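Local coordinates for uncharacterized protein (Bacteroides ovatus CL02T12C04, PDB 6PTM) that is probably an exo-acting carrageenase of glycoside hydrolase family 42, hydrolysing carrageenan chains from their ends, at residues Asn367-Lys379 with Arg405-Glu419. Numbering follows the deposited sequence. Where two conformers were deposited one is given.
With EDO (1,2-ethanediol), chain C.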
loop_
_atom_site.group_PDB
_atom_site.type_symbol
_atom_site.label_atom_id
_atom_site.label_comp_id
_atom_site.label_asym_id
_atom_site.label_seq_id
_atom_site.Cartn_x
_atom_site.Cartn_y
_atom_site.Cartn_z
ATOM N N ASN A 367 21.251 4.577 -9.513
ATOM C CA ASN A 367 20.501 3.305 -9.534
ATOM C C ASN A 367 18.990 3.647 -9.557
ATOM O O ASN A 367 18.221 3.024 -10.325
ATOM C CB ASN A 367 20.900 2.405 -8.356
ATOM C CG ASN A 367 20.467 0.955 -8.516
ATOM O OD1 ASN A 367 20.452 0.444 -9.630
ATOM N ND2 ASN A 367 20.137 0.286 -7.420
ATOM N N MET A 368 18.564 4.616 -8.753
ATOM C CA MET A 368 17.162 5.077 -8.764
ATOM C C MET A 368 16.765 5.608 -10.143
ATOM O O MET A 368 15.724 5.146 -10.665
ATOM C CB MET A 368 16.943 6.162 -7.727
ATOM C CG MET A 368 16.775 5.618 -6.315
ATOM S SD MET A 368 16.530 7.078 -5.280
ATOM C CE MET A 368 16.536 6.325 -3.655
ATOM N N ASP A 369 17.564 6.522 -10.694
ATOM C CA ASP A 369 17.273 7.196 -11.983
ATOM C C ASP A 369 17.224 6.161 -13.108
ATOM O O ASP A 369 16.333 6.289 -13.932
ATOM C CB ASP A 369 18.223 8.374 -12.228
ATOM C CG ASP A 369 17.992 9.527 -11.255
ATOM O OD1 ASP A 369 17.020 9.441 -10.464
ATOM O OD2 ASP A 369 18.770 10.508 -11.289
ATOM N N ARG A 370 18.097 5.159 -13.148
ATOM C CA ARG A 370 18.068 4.224 -14.299
ATOM C C ARG A 370 16.886 3.274 -14.131
ATOM O O ARG A 370 16.392 2.736 -15.133
ATOM C CB ARG A 370 19.365 3.431 -14.467
ATOM C CG ARG A 370 19.714 2.534 -13.290
ATOM C CD ARG A 370 20.085 1.161 -13.738
ATOM N NE ARG A 370 20.373 0.319 -12.583
ATOM C CZ ARG A 370 20.749 -0.957 -12.664
ATOM N NH1 ARG A 370 20.979 -1.631 -11.548
ATOM N NH2 ARG A 370 20.934 -1.535 -13.846
ATOM N N VAL A 371 16.490 3.013 -12.888
ATOM C CA VAL A 371 15.309 2.141 -12.668
ATOM C C VAL A 371 14.064 2.914 -13.084
ATOM O O VAL A 371 13.222 2.346 -13.778
ATOM C CB VAL A 371 15.245 1.622 -11.216
ATOM C CG1 VAL A 371 13.883 1.025 -10.911
ATOM C CG2 VAL A 371 16.372 0.621 -10.972
ATOM N N THR A 372 13.942 4.180 -12.649
ATOM C CA THR A 372 12.837 5.056 -13.098
ATOM C C THR A 372 12.772 5.052 -14.641
ATOM O O THR A 372 11.648 4.894 -15.214
ATOM C CB THR A 372 12.999 6.461 -12.506
ATOM O OG1 THR A 372 12.997 6.417 -11.075
ATOM C CG2 THR A 372 11.948 7.395 -13.042
ATOM N N GLU A 373 13.906 5.249 -15.307
ATOM C CA GLU A 373 13.968 5.288 -16.805
ATOM C C GLU A 373 13.470 3.948 -17.391
ATOM O O GLU A 373 12.709 3.944 -18.396
ATOM C CB GLU A 373 15.377 5.667 -17.258
ATOM C CG GLU A 373 15.508 5.817 -18.773
ATOM C CD GLU A 373 15.605 4.526 -19.567
ATOM O OE1 GLU A 373 16.229 3.556 -19.074
ATOM O OE2 GLU A 373 15.060 4.496 -20.694
ATOM N N TRP A 374 13.828 2.834 -16.764
ATOM C CA TRP A 374 13.421 1.496 -17.234
ATOM C C TRP A 374 11.893 1.409 -17.233
ATOM O O TRP A 374 11.302 0.973 -18.233
ATOM C CB TRP A 374 14.104 0.438 -16.362
ATOM C CG TRP A 374 13.457 -0.913 -16.390
ATOM C CD1 TRP A 374 12.781 -1.540 -15.378
ATOM C CD2 TRP A 374 13.438 -1.806 -17.504
ATOM N NE1 TRP A 374 12.362 -2.774 -15.784
ATOM C CE2 TRP A 374 12.726 -2.954 -17.090
ATOM C CE3 TRP A 374 13.963 -1.748 -18.801
ATOM C CZ2 TRP A 374 12.551 -4.048 -17.930
ATOM C CZ3 TRP A 374 13.799 -2.838 -19.623
ATOM C CH2 TRP A 374 13.083 -3.957 -19.197
ATOM N N PHE A 375 11.264 1.819 -16.136
ATOM C CA PHE A 375 9.794 1.755 -15.988
ATOM C C PHE A 375 9.147 2.768 -16.929
ATOM O O PHE A 375 8.041 2.435 -17.437
ATOM C CB PHE A 375 9.389 1.909 -14.522
ATOM C CG PHE A 375 9.632 0.652 -13.740
ATOM C CD1 PHE A 375 9.007 -0.526 -14.100
ATOM C CD2 PHE A 375 10.526 0.628 -12.687
ATOM C CE1 PHE A 375 9.242 -1.686 -13.390
ATOM C CE2 PHE A 375 10.765 -0.539 -11.987
ATOM C CZ PHE A 375 10.150 -1.700 -12.358
ATOM N N SER A 376 9.787 3.912 -17.182
ATOM C CA SER A 376 9.348 4.869 -18.217
ATOM C C SER A 376 9.382 4.207 -19.601
ATOM O O SER A 376 8.393 4.372 -20.349
ATOM C CB SER A 376 10.135 6.173 -18.194
ATOM O OG SER A 376 9.848 6.882 -16.992
ATOM N N PHE A 377 10.465 3.512 -19.945
ATOM C CA PHE A 377 10.589 2.747 -21.218
ATOM C C PHE A 377 9.421 1.755 -21.325
ATOM O O PHE A 377 8.713 1.790 -22.331
ATOM C CB PHE A 377 11.948 2.042 -21.333
ATOM C CG PHE A 377 12.007 0.941 -22.364
ATOM C CD1 PHE A 377 12.092 1.236 -23.721
ATOM C CD2 PHE A 377 11.959 -0.391 -21.971
ATOM C CE1 PHE A 377 12.090 0.219 -24.667
ATOM C CE2 PHE A 377 11.957 -1.408 -22.920
ATOM C CZ PHE A 377 12.012 -1.099 -24.265
ATOM N N LEU A 378 9.164 0.919 -20.321
ATOM C CA LEU A 378 8.077 -0.105 -20.428
ATOM C C LEU A 378 6.727 0.580 -20.671
ATOM O O LEU A 378 5.993 0.151 -21.571
ATOM C CB LEU A 378 8.028 -0.960 -19.152
ATOM C CG LEU A 378 9.174 -1.949 -18.980
ATOM C CD1 LEU A 378 9.022 -2.711 -17.664
ATOM C CD2 LEU A 378 9.295 -2.926 -20.173
ATOM N N LYS A 379 6.409 1.610 -19.886
ATOM C CA LYS A 379 5.172 2.406 -20.026
ATOM C C LYS A 379 5.097 3.032 -21.423
ATOM O O LYS A 379 4.011 2.909 -22.061
ATOM C CB LYS A 379 5.073 3.499 -18.958
ATOM C CG LYS A 379 3.924 4.472 -19.178
ATOM C CD LYS A 379 3.821 5.599 -18.176
ATOM C CE LYS A 379 5.093 6.406 -18.055
ATOM N NZ LYS A 379 4.857 7.685 -17.329
ATOM N N ARG A 405 18.201 2.614 0.812
ATOM C CA ARG A 405 18.003 3.358 -0.464
ATOM C C ARG A 405 18.917 2.808 -1.560
ATOM O O ARG A 405 19.154 3.550 -2.511
ATOM C CB ARG A 405 18.209 4.856 -0.199
ATOM C CG ARG A 405 17.064 5.518 0.556
ATOM C CD ARG A 405 15.724 5.394 -0.176
ATOM N NE ARG A 405 14.687 6.163 0.496
ATOM C CZ ARG A 405 14.044 5.789 1.593
ATOM N NH1 ARG A 405 14.267 4.601 2.153
ATOM N NH2 ARG A 405 13.168 6.622 2.125
ATOM N N ASP A 406 19.347 1.536 -1.491
ATOM C CA ASP A 406 20.194 0.923 -2.536
ATOM C C ASP A 406 19.359 0.154 -3.562
ATOM O O ASP A 406 19.954 -0.393 -4.489
ATOM C CB ASP A 406 21.274 0.040 -1.915
ATOM C CG ASP A 406 20.695 -1.144 -1.166
ATOM O OD1 ASP A 406 19.915 -0.894 -0.206
ATOM O OD2 ASP A 406 20.959 -2.263 -1.609
ATOM N N SER A 407 18.036 0.087 -3.418
ATOM C CA SER A 407 17.162 -0.768 -4.262
ATOM C C SER A 407 16.975 -0.175 -5.668
ATOM O O SER A 407 16.470 -0.902 -6.522
ATOM C CB SER A 407 15.799 -0.945 -3.631
ATOM O OG SER A 407 15.158 0.315 -3.534
ATOM N N GLY A 408 17.238 1.117 -5.859
ATOM C CA GLY A 408 16.944 1.833 -7.119
ATOM C C GLY A 408 15.469 2.225 -7.199
ATOM O O GLY A 408 14.999 2.686 -8.265
ATOM N N ILE A 409 14.743 2.043 -6.097
ATOM C CA ILE A 409 13.309 2.391 -6.013
ATOM C C ILE A 409 13.172 3.796 -5.435
ATOM O O ILE A 409 13.426 4.005 -4.198
ATOM C CB ILE A 409 12.548 1.332 -5.198
ATOM C CG1 ILE A 409 12.660 -0.033 -5.876
ATOM C CG2 ILE A 409 11.106 1.750 -4.985
ATOM C CD1 ILE A 409 12.234 -0.083 -7.345
ATOM N N ASP A 410 12.716 4.692 -6.300
ATOM C CA ASP A 410 12.414 6.111 -6.001
ATOM C C ASP A 410 10.890 6.207 -5.907
ATOM O O ASP A 410 10.251 6.313 -6.948
ATOM C CB ASP A 410 13.040 7.012 -7.064
ATOM C CG ASP A 410 12.815 8.515 -6.898
ATOM O OD1 ASP A 410 11.915 8.920 -6.112
ATOM O OD2 ASP A 410 13.524 9.277 -7.572
ATOM N N LEU A 411 10.324 6.064 -4.718
ATOM C CA LEU A 411 8.849 5.943 -4.568
ATOM C C LEU A 411 8.178 7.196 -5.154
ATOM O O LEU A 411 7.077 7.096 -5.741
ATOM C CB LEU A 411 8.479 5.751 -3.086
ATOM C CG LEU A 411 6.997 5.517 -2.800
ATOM C CD1 LEU A 411 6.438 4.405 -3.655
ATOM C CD2 LEU A 411 6.762 5.193 -1.331
ATOM N N GLU A 412 8.759 8.371 -4.947
ATOM C CA GLU A 412 8.146 9.611 -5.463
ATOM C C GLU A 412 8.083 9.525 -6.990
ATOM O O GLU A 412 7.008 9.738 -7.553
ATOM C CB GLU A 412 8.957 10.849 -5.116
ATOM C CG GLU A 412 8.407 12.072 -5.803
ATOM C CD GLU A 412 8.952 13.391 -5.266
ATOM O OE1 GLU A 412 10.132 13.368 -4.878
ATOM O OE2 GLU A 412 8.228 14.427 -5.255
ATOM N N ALA A 413 9.204 9.208 -7.635
ATOM C CA ALA A 413 9.273 9.262 -9.112
ATOM C C ALA A 413 8.351 8.169 -9.665
ATOM O O ALA A 413 7.593 8.448 -10.595
ATOM C CB ALA A 413 10.694 9.145 -9.601
ATOM N N LEU A 414 8.374 6.968 -9.096
ATOM C CA LEU A 414 7.581 5.854 -9.668
ATOM C C LEU A 414 6.100 6.140 -9.433
ATOM O O LEU A 414 5.305 5.827 -10.318
ATOM C CB LEU A 414 8.027 4.512 -9.092
ATOM C CG LEU A 414 9.474 4.153 -9.412
ATOM C CD1 LEU A 414 9.828 2.788 -8.852
ATOM C CD2 LEU A 414 9.738 4.164 -10.905
ATOM N N THR A 415 5.748 6.744 -8.296
ATOM C CA THR A 415 4.335 7.092 -7.997
ATOM C C THR A 415 3.848 8.163 -8.986
ATOM O O THR A 415 2.785 7.959 -9.625
ATOM C CB THR A 415 4.160 7.506 -6.542
ATOM O OG1 THR A 415 4.435 6.338 -5.760
ATOM C CG2 THR A 415 2.760 8.019 -6.323
ATOM N N ARG A 416 4.642 9.202 -9.184
ATOM C CA ARG A 416 4.320 10.316 -10.112
ATOM C C ARG A 416 4.170 9.767 -11.537
ATOM O O ARG A 416 3.220 10.153 -12.228
ATOM C CB ARG A 416 5.426 11.364 -10.017
ATOM C CG ARG A 416 5.342 12.474 -11.052
ATOM C CD ARG A 416 6.652 13.248 -11.074
ATOM N NE ARG A 416 7.647 12.449 -11.757
ATOM C CZ ARG A 416 8.953 12.530 -11.564
ATOM N NH1 ARG A 416 9.439 13.412 -10.724
ATOM N NH2 ARG A 416 9.765 11.740 -12.237
ATOM N N ASN A 417 5.086 8.899 -11.930
ATOM C CA ASN A 417 5.140 8.338 -13.306
ATOM C C ASN A 417 4.011 7.343 -13.583
ATOM O O ASN A 417 3.831 6.973 -14.766
ATOM C CB ASN A 417 6.508 7.747 -13.614
ATOM C CG ASN A 417 7.555 8.834 -13.701
ATOM O OD1 ASN A 417 7.202 10.012 -13.614
ATOM N ND2 ASN A 417 8.819 8.448 -13.824
ATOM N N SER A 418 3.318 6.907 -12.537
ATOM C CA SER A 418 2.254 5.886 -12.658
ATOM C C SER A 418 0.863 6.526 -12.658
ATOM O O SER A 418 0.607 7.383 -11.832
ATOM C CB SER A 418 2.362 4.908 -11.524
ATOM O OG SER A 418 3.476 4.063 -11.662
ATOM N N GLU A 419 0.007 6.094 -13.576
ATOM C CA GLU A 419 -1.410 6.534 -13.654
ATOM C C GLU A 419 -2.184 6.006 -12.434
ATOM O O GLU A 419 -3.146 6.642 -12.046
ATOM C CB GLU A 419 -2.034 6.148 -14.993
ATOM C CG GLU A 419 -1.376 6.824 -16.178
ATOM C CD GLU A 419 0.037 6.386 -16.537
ATOM O OE1 GLU A 419 0.411 5.225 -16.285
ATOM O OE2 GLU A 419 0.759 7.224 -17.073
HETATM C C1 EDO C . 18.178 10.283 -7.391
HETATM O O1 EDO C . 17.192 10.914 -8.156
HETATM C C2 EDO C . 18.633 11.200 -6.300
HETATM O O2 EDO C . 19.425 12.282 -6.743
HETATM O O HOH W 1 14.516 8.487 -10.072
HETATM O O HOH W 2 12.958 4.276 -9.157
HETATM O O HOH W 3 8.939 5.550 -14.274
#
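The Phe375 ring meets Leu414 obliquely, its CD2 lying 4.0 Å from Leu414 CD2, while CD1 of Trp374 stands over the centre of one ring face. Two turns earlier on helix 358-385, Asn367 OD1 lies at the edge of the Arg370 guanidinium, in its plane, gripped side-on by NE and NH1; Asn367 ND2 gives a weak, bent bond (123°) to Asp406 O at 3.0 Å, and also a hydrogen bond to Trp296 O. With CG anti to the backbone N (chi1 -164°), the amide can reach the loop. With an alanine here, Arg370 NE and NH1 would probably lose their common acceptor and Asp406 O this donor, leaving the guanidinium to its bond with Asn259.

Beside Asn367, close approach depends on Gly408, whose CA is 3.6 Å from Met368 CA. A CB there would collide with Val371 CG2, and Gly408 O receives a nearly straight CA-H contact from Met368. Met368, extended beyond CG, crosses Asp410 at about a right angle and sets its CE 3.7 Å from Arg405 CD.

Farther along, helix 411-417 runs nearly parallel to its neighbour (14°), consistent with successive helices around a family 42 barrel. Lys379 NZ closes this end, donating to a lone pair of Asn417 O at 2.9 Å.

Water does much of the joining. One molecule donates to Asp369 OD1 and Asp410 OD2 and accepts from Thr372 OG1; a second donates to both Thr372 OG1 and Gly408 O. Asp369 OD1 and Asp410 OD2 come within 4.5 Å, a proximity probably eased by this first water and by the salt bridge from Lys570 to Asp410. The contact thus illustrates how glycine permits backbone closeness while ordered water, with Lys570, probably makes the nearness of two acids tolerable.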